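Local coordinates for protein precorrin-2 dehydrogenase (Bacillus megaterium, PDB 3DFZ) that oxidises precorrin-2 to sirohydrochlorin with NAD(+) as hydride acceptor, a step leading to both siroheme and anaerobically made cobalamin, at residues B[93-98]-B[114-119]; B[33-38]-B[87-92]; B[55-60]-B[75-80]; B[128-133]-B[143-148]; B[42-47]-B[66-71]. All coordinates share one frame; numbering follows the deposited sequence.

Four of the five contacts build one NAD-binding Rossmann-type domain, and contact 4 belongs to the beta hairpin 129-137/140-145 that follows strand 117-120. Contacts 1, 2 and 3 share a parallel sheet: Val37 N to Val96 O, 2.8 Å, ties contact 2 to contact 1, and Val60 N to Val36 O, also 2.8 Å, ties contact 3 to contact 2. Contact 5 packs two helices on a face of this sheet, its centre about 10 Å from that of contact 3, and it includes Ile42, an NAD(+) residue by similarity. The side chain of Val96 in contact 1 lies about 7 Å from that of Ile42. Asn119 ND2 to Ile129 O, 2.8 Å, joins contact 1 to contact 4, and both touch the second subunit.

Contact 1. Residues B[93-98]-B[114-119]; sequences FFIVVA and NDQLVN
The Phe94 ring leans obliquely on strand 117-119, with CD2 at 3.9 Å from Leu117 CB and CZ at 4.0 Å from Asn119 CB. Its plane is turned 35° from the Asn119 amide, and the two side chains lie side by side on the same face of the sheet, Phe94 CG standing anti to its backbone N (chi1 -178°). The Phe93 ring is also oblique to its neighbour: CZ meets Leu117 CD1 at 4.0 Å, while Arg32 makes a cation-pi contact with this ring. A third flat group, the Gln116 amide, holds Leu117 O within 5° of its plane, and NE2 donates to that oxygen at 2.9 Å. Ile95 N approaches Leu117 O at 3.1 Å from the opposite face of the carbonyl plane, so two donors grip it.

The Ile95 N bond belongs to the parallel pairing of strands 94-97 and 117-120 in a Rossmann-type sheet, linked through helix 102-108. Further along, Asn119 N to Ile95 O and Val97 N to Asn119 O both measure 2.8 Å. At the start of the pairing a water bridges Phe93 O and Leu117 N instead. On the sheet face carrying Ile95 and Val118, their CG2 atoms touch at 3.9 Å, and helix 102-108 covers Ile95 there. The Asn119 amide is engaged at both ends, by Ile129 O and by Arg46 NE. Leu117 packs on Leu117 of the second subunit.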
# COMPACT_ATOMS: atom_id res chain seq x y z
N PHE B 93 14.05 10.23 -6.09
CA PHE B 93 13.54 9.17 -5.24
C PHE B 93 12.34 8.38 -5.83
O PHE B 93 12.38 7.15 -5.89
CB PHE B 93 13.18 9.77 -3.88
CG PHE B 93 12.59 8.78 -2.91
CD1 PHE B 93 13.39 7.83 -2.27
CD2 PHE B 93 11.22 8.85 -2.57
CE1 PHE B 93 12.86 6.94 -1.34
CE2 PHE B 93 10.67 7.95 -1.64
CZ PHE B 93 11.50 7.00 -1.02
N PHE B 94 11.29 9.08 -6.25
CA PHE B 94 10.08 8.44 -6.78
C PHE B 94 9.72 8.99 -8.14
O PHE B 94 9.53 10.20 -8.31
CB PHE B 94 8.90 8.66 -5.81
CG PHE B 94 7.60 7.98 -6.23
CD1 PHE B 94 6.39 8.63 -6.04
CD2 PHE B 94 7.58 6.68 -6.75
CE1 PHE B 94 5.19 8.02 -6.38
CE2 PHE B 94 6.39 6.06 -7.11
CZ PHE B 94 5.19 6.73 -6.91
N ILE B 95 9.63 8.10 -9.12
CA ILE B 95 9.28 8.46 -10.49
C ILE B 95 7.89 7.95 -10.83
O ILE B 95 7.62 6.75 -10.69
CB ILE B 95 10.33 7.91 -11.49
CG1 ILE B 95 11.66 8.65 -11.32
CG2 ILE B 95 9.87 8.02 -12.94
CD1 ILE B 95 12.75 8.23 -12.31
N VAL B 96 7.02 8.84 -11.26
CA VAL B 96 5.73 8.47 -11.81
C VAL B 96 5.80 8.70 -13.32
O VAL B 96 6.13 9.82 -13.76
CB VAL B 96 4.55 9.30 -11.19
CG1 VAL B 96 3.20 8.89 -11.80
CG2 VAL B 96 4.49 9.17 -9.67
N VAL B 97 5.53 7.66 -14.12
CA VAL B 97 5.43 7.79 -15.58
C VAL B 97 3.95 7.82 -15.93
O VAL B 97 3.22 6.87 -15.69
CB VAL B 97 6.18 6.65 -16.31
CG1 VAL B 97 6.13 6.84 -17.81
CG2 VAL B 97 7.63 6.59 -15.85
N ALA B 98 3.48 8.95 -16.44
CA ALA B 98 2.06 9.15 -16.72
C ALA B 98 1.91 9.91 -18.02
O ALA B 98 1.17 10.89 -18.10
CB ALA B 98 1.40 9.89 -15.58
N ASN B 114 17.54 -0.39 -11.40
CA ASN B 114 16.75 -1.20 -10.48
C ASN B 114 16.89 -0.58 -9.09
O ASN B 114 17.68 0.37 -8.91
CB ASN B 114 17.26 -2.65 -10.46
CG ASN B 114 16.82 -3.44 -11.69
OD1 ASN B 114 15.87 -4.23 -11.63
ND2 ASN B 114 17.50 -3.22 -12.81
N ASP B 115 16.16 -1.10 -8.11
CA ASP B 115 16.03 -0.43 -6.81
C ASP B 115 15.36 0.97 -6.93
O ASP B 115 15.03 1.58 -5.91
CB ASP B 115 17.39 -0.34 -6.06
CG ASP B 115 17.74 -1.61 -5.25
OD1 ASP B 115 16.96 -2.59 -5.24
OD2 ASP B 115 18.80 -1.63 -4.60
N GLN B 116 15.16 1.46 -8.17
CA GLN B 116 14.48 2.75 -8.46
C GLN B 116 12.96 2.67 -8.35
O GLN B 116 12.31 2.03 -9.19
CB GLN B 116 14.84 3.24 -9.88
CG GLN B 116 14.02 4.46 -10.40
CD GLN B 116 14.40 5.79 -9.71
OE1 GLN B 116 15.54 6.27 -9.86
NE2 GLN B 116 13.47 6.35 -8.93
N LEU B 117 12.39 3.34 -7.35
CA LEU B 117 10.94 3.43 -7.25
C LEU B 117 10.38 4.09 -8.48
O LEU B 117 10.76 5.20 -8.83
CB LEU B 117 10.49 4.22 -6.02
CG LEU B 117 10.72 3.67 -4.62
CD1 LEU B 117 9.85 4.46 -3.67
CD2 LEU B 117 10.42 2.14 -4.55
N VAL B 118 9.45 3.39 -9.13
CA VAL B 118 8.80 3.90 -10.30
C VAL B 118 7.38 3.35 -10.41
O VAL B 118 7.14 2.16 -10.23
CB VAL B 118 9.61 3.65 -11.60
CG1 VAL B 118 9.86 2.16 -11.82
CG2 VAL B 118 8.92 4.29 -12.80
N ASN B 119 6.46 4.24 -10.72
CA ASN B 119 5.10 3.87 -11.02
C ASN B 119 4.88 4.04 -12.51
O ASN B 119 5.02 5.12 -13.07
CB ASN B 119 4.13 4.73 -10.21
CG ASN B 119 2.69 4.50 -10.61
OD1 ASN B 119 2.01 5.43 -11.01
ND2 ASN B 119 2.22 3.25 -10.53
O HOH W 1 14.27 5.08 -5.99

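Contact 2. Residues B[33-38]-B[87-92]. With GOL (glycerol), chain I.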
# COMPACT_ATOMS: atom_id res chain seq x y z
N SER B 33 12.57 14.02 -3.38
CA SER B 33 12.33 14.42 -4.75
C SER B 33 11.38 13.45 -5.46
O SER B 33 11.57 12.22 -5.37
CB SER B 33 13.65 14.48 -5.51
OG SER B 33 14.24 13.20 -5.62
N VAL B 34 10.40 14.03 -6.17
CA VAL B 34 9.42 13.28 -6.98
C VAL B 34 9.35 13.79 -8.43
O VAL B 34 9.04 14.96 -8.66
CB VAL B 34 7.99 13.34 -6.36
CG1 VAL B 34 6.94 12.78 -7.31
CG2 VAL B 34 7.95 12.59 -5.01
N LEU B 35 9.62 12.90 -9.39
CA LEU B 35 9.50 13.26 -10.80
C LEU B 35 8.23 12.69 -11.42
O LEU B 35 8.02 11.48 -11.43
CB LEU B 35 10.74 12.81 -11.60
CG LEU B 35 10.79 13.13 -13.10
CD1 LEU B 35 11.00 14.62 -13.39
CD2 LEU B 35 11.85 12.28 -13.78
N VAL B 36 7.38 13.57 -11.92
CA VAL B 36 6.24 13.15 -12.72
C VAL B 36 6.57 13.41 -14.19
O VAL B 36 6.70 14.56 -14.63
CB VAL B 36 4.93 13.85 -12.29
CG1 VAL B 36 3.75 13.36 -13.14
CG2 VAL B 36 4.66 13.64 -10.79
N VAL B 37 6.74 12.31 -14.93
CA VAL B 37 6.91 12.34 -16.36
C VAL B 37 5.53 12.28 -17.00
O VAL B 37 4.81 11.27 -16.85
CB VAL B 37 7.75 11.17 -16.86
CG1 VAL B 37 7.78 11.15 -18.38
CG2 VAL B 37 9.14 11.23 -16.29
N GLY B 38 5.18 13.36 -17.70
CA GLY B 38 3.86 13.54 -18.31
C GLY B 38 3.13 14.70 -17.68
O GLY B 38 3.45 15.10 -16.55
N GLU B 87 19.04 13.28 -17.95
CA GLU B 87 19.43 14.07 -16.79
C GLU B 87 18.33 14.09 -15.72
O GLU B 87 18.62 14.06 -14.52
CB GLU B 87 19.79 15.50 -17.24
CG GLU B 87 21.08 15.60 -18.07
CD GLU B 87 22.36 15.66 -17.22
OE1 GLU B 87 22.56 14.78 -16.35
OE2 GLU B 87 23.17 16.59 -17.43
N ASP B 88 17.09 14.10 -16.18
CA ASP B 88 15.91 14.21 -15.31
C ASP B 88 15.69 13.04 -14.36
O ASP B 88 14.86 13.14 -13.46
CB ASP B 88 14.64 14.45 -16.15
CG ASP B 88 14.67 15.77 -16.88
OD1 ASP B 88 15.36 16.68 -16.38
OD2 ASP B 88 14.01 15.91 -17.93
N LEU B 89 16.43 11.96 -14.53
CA LEU B 89 16.14 10.70 -13.85
C LEU B 89 17.23 10.30 -12.87
O LEU B 89 17.16 9.21 -12.29
CB LEU B 89 15.93 9.57 -14.87
CG LEU B 89 15.17 9.87 -16.17
CD1 LEU B 89 15.51 8.81 -17.21
CD2 LEU B 89 13.65 9.96 -15.95
N LEU B 90 18.20 11.18 -12.65
CA LEU B 90 19.42 10.83 -11.92
C LEU B 90 19.31 10.81 -10.39
O LEU B 90 19.75 9.85 -9.74
CB LEU B 90 20.58 11.73 -12.35
CG LEU B 90 21.24 11.45 -13.70
CD1 LEU B 90 22.38 12.42 -13.95
CD2 LEU B 90 21.75 10.02 -13.75
N ASN B 91 18.75 11.87 -9.82
CA ASN B 91 18.69 12.00 -8.37
C ASN B 91 17.25 12.13 -7.89
O ASN B 91 16.92 13.04 -7.12
CB ASN B 91 19.51 13.22 -7.91
CG ASN B 91 20.95 12.88 -7.53
OD1 ASN B 91 21.21 12.41 -6.42
ND2 ASN B 91 21.89 13.15 -8.45
N VAL B 92 16.41 11.21 -8.37
CA VAL B 92 14.97 11.22 -8.09
C VAL B 92 14.58 9.99 -7.29
O VAL B 92 14.78 8.85 -7.73
CB VAL B 92 14.11 11.29 -9.38
CG1 VAL B 92 12.72 11.79 -9.07
CG2 VAL B 92 14.74 12.19 -10.41
C1 GOL I . 16.11 13.79 -2.33
O1 GOL I . 15.08 12.85 -2.11
C2 GOL I . 17.14 13.29 -3.33
O2 GOL I . 16.66 12.15 -4.03
C3 GOL I . 18.47 12.98 -2.62
O3 GOL I . 19.29 14.15 -2.51
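Asn91 O is gripped by two hydroxyl groups: Ser33 OG donates to it at 3.1 Å, and O2 of a bound glycerol, probably from the crystallisation liquor, donates to the same Asn91 O at 3.2 Å. The serine comes in the carbonyl plane, on a lone pair, with a C=O...OG angle of 125°. Its chi1 of 66° sets OG between the backbone N and the carbonyl carbon, where it can face the loop and also accept a hydrogen bond from Phe93 N. Ser33 N in turn donates to glycerol O1 at 3.0 Å. Replacing Ser33 with an alanine would probably leave Asn91 O without its donor from the strand and Phe93 N without this acceptor.

Beyond the polar edge the packing is apolar and close. Val92 CG1 presses on Leu35 CB at 3.4 Å, tighter than ordinary van der Waals contact. Leu35 CG, anti to the backbone N (chi1 -179°), carries CD2 out to Leu89 CD2 at 3.7 Å. Leu35 also packs on Val60 of the neighbouring strand. Residues 87-92 thus pack on Ser33 and Leu35 of strand 33-37, the central strand of the parallel sheet, which runs into Gly38 and a sequence consistent with the glycine-rich turn of a Rossmann dinucleotide-binding fold.

Contact 3. Residues B[55-60]-B[75-80]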
# COMPACT_ATOMS: atom_id res chain seq x y z
N ALA B 55 6.71 16.77 -0.53
CA ALA B 55 7.75 16.37 -1.46
C ALA B 55 8.24 17.60 -2.23
O ALA B 55 7.59 18.64 -2.22
CB ALA B 55 7.21 15.29 -2.41
N ALA B 56 9.39 17.48 -2.89
CA ALA B 56 9.71 18.40 -3.95
C ALA B 56 9.31 17.77 -5.29
O ALA B 56 10.01 16.92 -5.81
CB ALA B 56 11.20 18.79 -3.91
N ILE B 57 8.15 18.17 -5.82
CA ILE B 57 7.63 17.66 -7.09
C ILE B 57 8.16 18.42 -8.31
O ILE B 57 8.07 19.66 -8.37
CB ILE B 57 6.07 17.69 -7.14
CG1 ILE B 57 5.46 17.08 -5.86
CG2 ILE B 57 5.57 16.98 -8.39
CD1 ILE B 57 3.97 17.27 -5.74
N THR B 58 8.72 17.70 -9.27
CA THR B 58 9.07 18.26 -10.57
C THR B 58 8.28 17.53 -11.64
O THR B 58 8.30 16.32 -11.68
CB THR B 58 10.57 18.17 -10.87
OG1 THR B 58 11.31 18.79 -9.81
CG2 THR B 58 10.90 18.88 -12.21
N VAL B 59 7.56 18.29 -12.48
CA VAL B 59 6.72 17.74 -13.54
C VAL B 59 7.39 18.04 -14.88
O VAL B 59 7.68 19.21 -15.19
CB VAL B 59 5.29 18.36 -13.53
CG1 VAL B 59 4.41 17.75 -14.61
CG2 VAL B 59 4.63 18.24 -12.16
N VAL B 60 7.67 17.00 -15.66
CA VAL B 60 8.38 17.14 -16.95
C VAL B 60 7.48 16.65 -18.07
O VAL B 60 7.19 15.44 -18.18
CB VAL B 60 9.75 16.40 -16.99
CG1 VAL B 60 10.54 16.78 -18.25
CG2 VAL B 60 10.58 16.78 -15.82
N GLY B 75 2.93 27.48 -6.19
CA GLY B 75 4.25 27.11 -5.64
C GLY B 75 4.19 25.84 -4.83
O GLY B 75 4.58 25.81 -3.66
N GLN B 76 3.67 24.78 -5.45
CA GLN B 76 3.54 23.46 -4.80
C GLN B 76 4.37 22.44 -5.55
O GLN B 76 4.68 21.38 -5.05
CB GLN B 76 2.08 23.03 -4.78
CG GLN B 76 1.24 23.91 -3.87
CD GLN B 76 -0.23 23.71 -4.10
OE1 GLN B 76 -0.78 24.11 -5.13
NE2 GLN B 76 -0.88 23.09 -3.14
N LEU B 77 4.71 22.78 -6.79
CA LEU B 77 5.55 21.93 -7.61
C LEU B 77 6.35 22.79 -8.57
O LEU B 77 6.05 23.98 -8.70
CB LEU B 77 4.72 20.87 -8.35
CG LEU B 77 3.49 21.27 -9.15
CD1 LEU B 77 3.87 21.93 -10.51
CD2 LEU B 77 2.59 20.01 -9.33
N ARG B 78 7.36 22.19 -9.20
CA ARG B 78 8.08 22.79 -10.33
C ARG B 78 7.78 22.08 -11.67
O ARG B 78 7.67 20.85 -11.74
CB ARG B 78 9.60 22.80 -10.05
CG ARG B 78 10.46 23.04 -11.29
CD ARG B 78 11.89 23.41 -10.97
NE ARG B 78 12.73 22.26 -10.64
CZ ARG B 78 13.37 21.51 -11.53
NH1 ARG B 78 13.26 21.76 -12.83
NH2 ARG B 78 14.12 20.48 -11.12
N VAL B 79 7.67 22.87 -12.73
CA VAL B 79 7.45 22.36 -14.08
C VAL B 79 8.71 22.56 -14.97
O VAL B 79 9.38 23.60 -14.92
CB VAL B 79 6.20 23.04 -14.75
CG1 VAL B 79 5.93 22.46 -16.13
CG2 VAL B 79 4.96 22.87 -13.89
N LYS B 80 9.02 21.52 -15.74
CA LYS B 80 10.09 21.51 -16.74
C LYS B 80 9.37 21.31 -18.08
O LYS B 80 8.84 20.23 -18.36
CB LYS B 80 11.06 20.37 -16.42
CG LYS B 80 12.39 20.31 -17.15
CD LYS B 80 13.49 20.13 -16.07
CE LYS B 80 14.83 19.52 -16.56
NZ LYS B 80 15.65 20.39 -17.48
O HOH W 2 6.95 20.30 -4.58
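Three backbone hydrogen bonds join strand 56-60 to strand 77-80. Arg78 N donates to Ile57 O at 2.8 Å, nearly straight (177°); Val59 N reaches Arg78 O at 2.7 Å, and Lys80 N reaches Val59 O at 2.7 Å. CA-H...O contacts run beside them, among them Thr58 CA to Arg78 O at 3.2 Å. Ahead of the ladder a water accepts from Ile57 N and donates to Ala55 O and Gln76 O, bridging the two segments.

Parallel strands need a crossover, and here it is helix 66-73, making a beta-alpha-beta unit of the Rossmann-type sheet; a Schellman motif at Gly75 ends the helix before strand 77-80 begins.

Apolar packing occupies the face carrying Ile57, Val59 and Leu77, toward the helices. Ile57 CB meets Leu77 CB at 3.7 Å, and Leu77 CD2 meets Val59 CG2 at 3.9 Å, with Ile47 of helix 41-50 against both Val59 and Leu77.

The other face is more polar. The Arg78 chain bends at chi3 (80°), laying its guanidinium over Thr58, whose CG2 sits 3.6 Å above the plane, over its centre. Val60 CG2 packs alongside Lys80 CB at 3.7 Å.

Contact 4. Residues B[128-133]-B[143-148]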
# COMPACT_ATOMS: atom_id res chain seq x y z
N ASN B 128 7.75 -1.01 -10.06
CA ASN B 128 7.70 -1.68 -8.76
C ASN B 128 6.71 -0.99 -7.81
O ASN B 128 6.58 -1.37 -6.65
CB ASN B 128 9.10 -1.78 -8.15
CG ASN B 128 9.83 -0.44 -8.12
OD1 ASN B 128 9.26 0.59 -8.48
ND2 ASN B 128 11.09 -0.46 -7.70
N ILE B 129 6.04 0.05 -8.32
CA ILE B 129 5.02 0.77 -7.56
C ILE B 129 3.69 0.71 -8.33
O ILE B 129 3.64 1.01 -9.53
CB ILE B 129 5.40 2.28 -7.25
CG1 ILE B 129 6.70 2.40 -6.42
CG2 ILE B 129 4.25 3.01 -6.59
CD1 ILE B 129 6.64 1.84 -5.00
N GLN B 130 2.63 0.31 -7.63
CA GLN B 130 1.26 0.38 -8.13
C GLN B 130 0.46 1.28 -7.22
O GLN B 130 0.70 1.33 -6.01
CB GLN B 130 0.59 -1.02 -8.18
CG GLN B 130 0.94 -1.92 -9.39
CD GLN B 130 0.53 -3.41 -9.16
OE1 GLN B 130 0.93 -4.30 -9.92
NE2 GLN B 130 -0.25 -3.66 -8.10
N ILE B 131 -0.51 1.99 -7.78
CA ILE B 131 -1.43 2.77 -6.97
C ILE B 131 -2.80 2.07 -6.86
O ILE B 131 -3.50 1.92 -7.86
CB ILE B 131 -1.54 4.23 -7.45
CG1 ILE B 131 -0.19 4.93 -7.23
CG2 ILE B 131 -2.62 4.97 -6.65
CD1 ILE B 131 0.20 5.80 -8.33
N PRO B 132 -3.17 1.64 -5.62
CA PRO B 132 -4.42 0.91 -5.36
C PRO B 132 -5.66 1.81 -5.53
O PRO B 132 -5.54 3.01 -5.54
CB PRO B 132 -4.27 0.49 -3.89
CG PRO B 132 -3.35 1.55 -3.28
CD PRO B 132 -2.40 1.93 -4.39
N ALA B 133 -6.85 1.25 -5.69
CA ALA B 133 -8.06 2.08 -5.56
C ALA B 133 -8.18 2.40 -4.09
O ALA B 133 -7.74 1.63 -3.23
CB ALA B 133 -9.32 1.35 -6.08
N ALA B 143 -7.74 0.68 0.97
CA ALA B 143 -7.05 0.55 -0.30
C ALA B 143 -7.29 -0.85 -0.87
O ALA B 143 -7.18 -1.84 -0.16
CB ALA B 143 -5.56 0.82 -0.11
N ILE B 144 -7.63 -0.93 -2.15
CA ILE B 144 -7.95 -2.18 -2.81
C ILE B 144 -7.11 -2.37 -4.05
O ILE B 144 -7.03 -1.46 -4.88
CB ILE B 144 -9.43 -2.20 -3.29
CG1 ILE B 144 -10.40 -1.82 -2.17
CG2 ILE B 144 -9.76 -3.57 -3.98
CD1 ILE B 144 -10.92 -0.38 -2.16
N SER B 145 -6.53 -3.55 -4.22
CA SER B 145 -5.78 -3.86 -5.43
C SER B 145 -6.04 -5.29 -5.87
O SER B 145 -6.34 -6.15 -5.05
CB SER B 145 -4.28 -3.66 -5.18
OG SER B 145 -3.49 -3.87 -6.35
N THR B 146 -5.93 -5.53 -7.17
CA THR B 146 -5.92 -6.88 -7.69
C THR B 146 -4.65 -7.09 -8.51
O THR B 146 -4.60 -7.97 -9.38
CB THR B 146 -7.19 -7.23 -8.53
OG1 THR B 146 -7.21 -6.44 -9.72
CG2 THR B 146 -8.50 -7.01 -7.75
N ASP B 147 -3.63 -6.26 -8.25
CA ASP B 147 -2.33 -6.36 -8.93
C ASP B 147 -2.53 -6.19 -10.42
O ASP B 147 -1.90 -6.86 -11.23
CB ASP B 147 -1.69 -7.72 -8.61
CG ASP B 147 -0.18 -7.70 -8.67
OD1 ASP B 147 0.40 -6.60 -8.78
OD2 ASP B 147 0.43 -8.79 -8.60
N GLY B 148 -3.46 -5.31 -10.78
CA GLY B 148 -3.83 -5.14 -12.19
C GLY B 148 -4.47 -6.33 -12.91
O GLY B 148 -4.66 -6.28 -14.14
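A beta hairpin of strands 129-137 and 140-145 follows strand 117-120 of the parallel sheet, and this contact lies at its open end. Ala133 and Ile144 form an antiparallel hydrogen-bonded pair. Ile144 N donates to Ala133 O at 2.8 Å and 165°, whereas the return bond from Ala133 N to Ile144 O, also 2.8 Å, is more bent at 138°. Ala133 O receives a CA-H...O contact from Ala143 CA at 3.2 Å as well.

Next to the pair, the Pro132 ring lies against the partner strand: CG touches Ala143 CB at 3.9 Å, and CB comes within 3.5 Å of Ile144 O. Farther out, the extended Gln130 side chain crosses that of Asp147 at about a right angle. Asp147 is itself held by an ST turn, its N donating to Ser145 OG at 3.1 Å; chi1 of -176° in Ser145 puts OG anti to the backbone N.

Ile129, Gln130 and residues 143-145 also pair with an antiparallel strand of the second subunit, while Ile144 packs on helix 151-164. Between the segments, then, backbone pairing consists of the two bonds that Ala133 and Ile144 exchange, with Pro132 adding apolar contact beside them.

Contact 5. Residues B[42-47]-B[66-71]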
# COMPACT_ATOMS: atom_id res chain seq x y z
N ILE B 42 -3.83 11.68 -16.55
CA ILE B 42 -3.23 10.70 -15.65
C ILE B 42 -2.16 11.33 -14.70
O ILE B 42 -2.14 11.02 -13.51
CB ILE B 42 -2.66 9.45 -16.41
CG1 ILE B 42 -3.59 9.04 -17.56
CG2 ILE B 42 -2.43 8.27 -15.44
CD1 ILE B 42 -2.94 8.08 -18.58
N ALA B 43 -1.28 12.19 -15.23
CA ALA B 43 -0.27 12.89 -14.41
C ALA B 43 -0.92 13.78 -13.35
O ALA B 43 -0.50 13.78 -12.19
CB ALA B 43 0.68 13.70 -15.29
N THR B 44 -1.95 14.51 -13.75
CA THR B 44 -2.71 15.38 -12.86
C THR B 44 -3.33 14.61 -11.69
O THR B 44 -3.20 15.01 -10.52
CB THR B 44 -3.82 16.11 -13.65
OG1 THR B 44 -3.22 16.84 -14.72
CG2 THR B 44 -4.61 17.06 -12.76
N ARG B 45 -4.00 13.50 -12.02
CA ARG B 45 -4.65 12.65 -11.03
C ARG B 45 -3.61 12.10 -10.05
O ARG B 45 -3.83 12.16 -8.83
CB ARG B 45 -5.46 11.55 -11.74
CG ARG B 45 -5.72 10.26 -10.95
CD ARG B 45 -7.07 9.57 -11.30
NE ARG B 45 -7.57 9.84 -12.65
CZ ARG B 45 -7.32 9.10 -13.73
NH1 ARG B 45 -6.54 8.02 -13.66
NH2 ARG B 45 -7.84 9.46 -14.91
N ARG B 46 -2.48 11.61 -10.57
CA ARG B 46 -1.40 11.10 -9.73
C ARG B 46 -0.84 12.15 -8.74
O ARG B 46 -0.69 11.85 -7.56
CB ARG B 46 -0.27 10.51 -10.59
CG ARG B 46 -0.59 9.20 -11.30
CD ARG B 46 -0.76 8.02 -10.30
NE ARG B 46 -0.92 6.71 -10.96
CZ ARG B 46 -2.06 6.23 -11.44
NH1 ARG B 46 -3.18 6.95 -11.37
NH2 ARG B 46 -2.09 5.03 -12.01
N ILE B 47 -0.54 13.36 -9.24
CA ILE B 47 0.00 14.48 -8.45
C ILE B 47 -0.92 14.88 -7.31
O ILE B 47 -0.48 15.07 -6.18
CB ILE B 47 0.32 15.73 -9.34
CG1 ILE B 47 1.50 15.46 -10.27
CG2 ILE B 47 0.58 16.97 -8.49
CD1 ILE B 47 1.44 16.20 -11.60
N ALA B 66 -4.05 22.74 -17.01
CA ALA B 66 -4.47 23.94 -16.30
C ALA B 66 -4.37 23.85 -14.76
O ALA B 66 -4.21 24.86 -14.06
CB ALA B 66 -5.91 24.28 -16.69
N GLU B 67 -4.51 22.62 -14.26
CA GLU B 67 -4.43 22.33 -12.83
C GLU B 67 -2.98 22.21 -12.36
O GLU B 67 -2.64 22.73 -11.30
CB GLU B 67 -5.25 21.08 -12.47
CG GLU B 67 -5.32 20.05 -13.58
CD GLU B 67 -6.70 19.96 -14.23
OE1 GLU B 67 -7.69 19.75 -13.50
OE2 GLU B 67 -6.78 20.09 -15.47
N ILE B 68 -2.13 21.54 -13.14
CA ILE B 68 -0.70 21.56 -12.89
C ILE B 68 -0.17 23.02 -12.90
O ILE B 68 0.58 23.43 -12.01
CB ILE B 68 0.09 20.61 -13.83
CG1 ILE B 68 -0.41 19.16 -13.67
CG2 ILE B 68 1.59 20.67 -13.52
CD1 ILE B 68 0.06 18.18 -14.77
N ASN B 69 -0.59 23.80 -13.90
CA ASN B 69 -0.28 25.22 -13.97
C ASN B 69 -0.66 26.00 -12.73
O ASN B 69 0.13 26.78 -12.22
CB ASN B 69 -0.93 25.86 -15.21
CG ASN B 69 -0.03 25.79 -16.40
OD1 ASN B 69 0.97 26.49 -16.45
ND2 ASN B 69 -0.36 24.95 -17.38
N GLU B 70 -1.88 25.77 -12.23
CA GLU B 70 -2.36 26.42 -11.01
C GLU B 70 -1.54 26.01 -9.77
O GLU B 70 -1.24 26.85 -8.92
CB GLU B 70 -3.85 26.14 -10.80
CG GLU B 70 -4.50 26.76 -9.55
CD GLU B 70 -4.39 28.30 -9.42
OE1 GLU B 70 -3.84 29.00 -10.31
OE2 GLU B 70 -4.86 28.82 -8.38
N TRP B 71 -1.18 24.72 -9.69
CA TRP B 71 -0.31 24.21 -8.64
C TRP B 71 1.12 24.78 -8.73
O TRP B 71 1.72 25.11 -7.71
CB TRP B 71 -0.25 22.67 -8.68
CG TRP B 71 -1.56 21.99 -8.32
CD1 TRP B 71 -2.47 22.41 -7.39
CD2 TRP B 71 -2.07 20.76 -8.86
NE1 TRP B 71 -3.51 21.52 -7.32
CE2 TRP B 71 -3.29 20.50 -8.21
CE3 TRP B 71 -1.60 19.86 -9.82
CZ2 TRP B 71 -4.08 19.36 -8.51
CZ3 TRP B 71 -2.37 18.72 -10.11
CH2 TRP B 71 -3.60 18.49 -9.46
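Thr44 and Ile47 on one helix meet Ile68 and Trp71 on the other. The six-membered part of the Trp71 indole reaches across: CH2 comes 3.7 Å from Thr44 O, which lies at the ring edge near its plane, and is also 3.7 Å from Thr44 CG2. Ile47 CG2 approaches the ring obliquely, 3.8 Å from Trp71 CZ3. Beside it, Ile47 CD1 touches Ile68 CD1 at 4.0 Å, and the same Ile68 carbon lies 3.5 Å from Thr44 OG1.

Trp71, with CG anti to its carbonyl carbon (chi1 -67°), places the six-membered ring beside Thr44 and Ile47, and Glu67 O sits 3.0 Å above one ring face, offset toward the rim. A serine in place of Trp71 would probably open a gap beside Thr44 and Ile47.

Farther out, Ile47, Ile68 and Trp71 all rest on Leu77, so the two helices share one face of the Rossmann-type sheet; the axes of segments 42-47 and 66-71 come within 10.0 Å at 42°. Helix 41-50 begins at the probable glycine-rich turn, and Ile42 is an NAD(+) residue by similarity. Thr44 OG1 hydrogen-bonds with Gly40 O and Ser65 OG, so its polarity is met outside this interface, and the two helical segments hold together by van der Waals packing.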